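Local coordinates for class II aldolase/adducin domain protein (Pseudomonas syringae pv. phaseolicola 1448A, PDB 3OCR) that belongs to the class II aldolase/adducin family and may be a metal-dependent lyase, though its substrate is not established, at residues Ala124-His129 with Leu192-Val197. Numbering follows the deposited sequence.
Sequences AVLHTH and LLTGGV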
loop_
_atom_site.group_PDB
_atom_site.type_symbol
_atom_site.label_atom_id
_atom_site.label_comp_id
_atom_site.label_asym_id
_atom_site.label_seq_id
_atom_site.Cartn_x
_atom_site.Cartn_y
_atom_site.Cartn_z
ATOM N N ALA A 124 26.334 15.918 3.782
ATOM C CA ALA A 124 25.605 14.754 3.262
ATOM C C ALA A 124 24.653 15.186 2.186
ATOM O O ALA A 124 24.036 16.240 2.315
ATOM C CB ALA A 124 24.861 14.034 4.359
ATOM N N VAL A 125 24.558 14.376 1.125
ATOM C CA VAL A 125 23.648 14.665 0.009
ATOM C C VAL A 125 22.891 13.385 -0.336
ATOM O O VAL A 125 23.503 12.359 -0.677
ATOM C CB VAL A 125 24.384 15.221 -1.237
ATOM C CG1 VAL A 125 23.386 15.487 -2.410
ATOM C CG2 VAL A 125 25.165 16.513 -0.882
ATOM N N LEU A 126 21.571 13.453 -0.230
ATOM C CA LEU A 126 20.687 12.324 -0.491
ATOM C C LEU A 126 19.843 12.534 -1.716
ATOM O O LEU A 126 19.237 13.594 -1.899
ATOM C CB LEU A 126 19.759 12.127 0.698
ATOM C CG LEU A 126 20.400 12.115 2.099
ATOM C CD1 LEU A 126 19.337 11.959 3.180
ATOM C CD2 LEU A 126 21.481 11.060 2.249
ATOM N N HIS A 127 19.738 11.510 -2.548
ATOM C CA HIS A 127 18.860 11.636 -3.686
ATOM C C HIS A 127 17.951 10.417 -3.774
ATOM O O HIS A 127 18.435 9.296 -3.668
ATOM C CB HIS A 127 19.683 11.805 -4.970
ATOM C CG HIS A 127 18.864 11.677 -6.208
ATOM N ND1 HIS A 127 17.751 12.458 -6.445
ATOM C CD2 HIS A 127 18.964 10.829 -7.258
ATOM C CE1 HIS A 127 17.217 12.112 -7.602
ATOM N NE2 HIS A 127 17.935 11.128 -8.116
ATOM N N THR A 128 16.641 10.615 -3.928
ATOM C CA THR A 128 15.721 9.449 -4.027
ATOM C C THR A 128 14.794 9.496 -5.232
ATOM O O THR A 128 14.524 10.581 -5.807
ATOM C CB THR A 128 14.831 9.230 -2.753
ATOM O OG1 THR A 128 14.051 10.392 -2.524
ATOM C CG2 THR A 128 15.659 8.931 -1.477
ATOM N N HIS A 129 14.313 8.298 -5.602
ATOM C CA HIS A 129 13.339 8.120 -6.671
ATOM C C HIS A 129 12.144 7.353 -6.141
ATOM O O HIS A 129 11.957 6.190 -6.494
ATOM C CB HIS A 129 13.911 7.276 -7.804
ATOM C CG HIS A 129 14.943 7.957 -8.641
ATOM N ND1 HIS A 129 15.708 7.262 -9.555
ATOM C CD2 HIS A 129 15.330 9.251 -8.728
ATOM C CE1 HIS A 129 16.535 8.097 -10.158
ATOM N NE2 HIS A 129 16.327 9.310 -9.674
ATOM N N LEU A 192 13.787 13.561 -5.651
ATOM C CA LEU A 192 14.035 14.495 -4.552
ATOM C C LEU A 192 15.500 14.523 -4.176
ATOM O O LEU A 192 16.180 13.493 -4.237
ATOM C CB LEU A 192 13.194 14.134 -3.314
ATOM C CG LEU A 192 11.678 13.904 -3.437
ATOM C CD1 LEU A 192 11.166 13.354 -2.108
ATOM C CD2 LEU A 192 10.916 15.169 -3.850
ATOM N N LEU A 193 15.954 15.690 -3.732
ATOM C CA LEU A 193 17.290 15.852 -3.224
ATOM C C LEU A 193 17.295 16.654 -1.916
ATOM O O LEU A 193 16.679 17.730 -1.790
ATOM C CB LEU A 193 18.205 16.474 -4.287
ATOM C CG LEU A 193 19.700 16.465 -3.926
ATOM C CD1 LEU A 193 20.573 16.139 -5.103
ATOM C CD2 LEU A 193 20.115 17.789 -3.271
ATOM N N THR A 194 17.995 16.097 -0.943
ATOM C CA THR A 194 18.142 16.708 0.342
ATOM C C THR A 194 19.635 16.821 0.704
ATOM O O THR A 194 20.414 15.913 0.399
ATOM C CB THR A 194 17.307 15.851 1.281
ATOM O OG1 THR A 194 16.131 16.569 1.672
ATOM C CG2 THR A 194 18.090 15.299 2.424
ATOM N N GLY A 195 20.041 17.947 1.295
ATOM C CA GLY A 195 21.380 18.073 1.832
ATOM C C GLY A 195 21.256 18.261 3.327
ATOM O O GLY A 195 20.154 18.506 3.820
ATOM N N GLY A 196 22.376 18.162 4.043
ATOM C CA GLY A 196 22.394 18.436 5.480
ATOM C C GLY A 196 23.794 18.654 5.988
ATOM O O GLY A 196 24.771 18.310 5.306
ATOM N N VAL A 197 23.889 19.238 7.179
ATOM C CA VAL A 197 25.160 19.524 7.830
ATOM C C VAL A 197 25.698 18.218 8.429
ATOM O O VAL A 197 26.816 18.163 8.939
ATOM C CB VAL A 197 25.010 20.606 8.930
ATOM C CG1 VAL A 197 24.429 21.914 8.339
ATOM C CG2 VAL A 197 24.146 20.100 10.078
#
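His127 and Thr128 both reach the carbonyl of Leu192, where two antiparallel neighbours in the central mixed sheet meet, strands 124-128 and 191-196. Backbone hydrogen bonds join Ala124 with Gly196, Leu126 with Thr194 and Thr128 with Leu192, each pair bonded both ways. The middle pair is tight, Leu126 N lying 2.8 Å from Thr194 O in an almost straight bond (175°). Between these three pairs sit the non-hydrogen-bonded pairs Val125-Gly195 and His127-Leu193, where CA-H groups also lean on carbonyls: Leu193 CA is 3.3 Å from Leu126 O.

Leu192 O accepts twice, from Thr128 N at 2.9 Å and from His127 ND1, also at 2.9 Å. With CG of His127 anti to the backbone N (chi1 169°), the ring swings toward strand 191-196 and ND1 meets Leu192 O from above the carbonyl plane, 51° out of it.

Apolar contacts pad both faces. Val125 CG1 meets Leu193 CD1 at 3.9 Å on the face covered by helix 110-118. On the opposite face, against helix 199-219, Leu126 and Thr194 lie side by side, with CD1 of Leu126 3.6 Å from CG2 of Thr194.

His190 sets its ring edge-to-face against His127 and also meets His129, whose ND1 bonds Asp52; His149 of a second subunit closes on the His129 ring. His127, His129 and His190 are consistent with the zinc-binding histidines of AraD-like class II aldolases. The ND1 bond would limit rotation of the His127 ring and turn NE2 toward His129, so the backbone of strand 191-196 would serve as a second shell if a metal binds here, as in relatives.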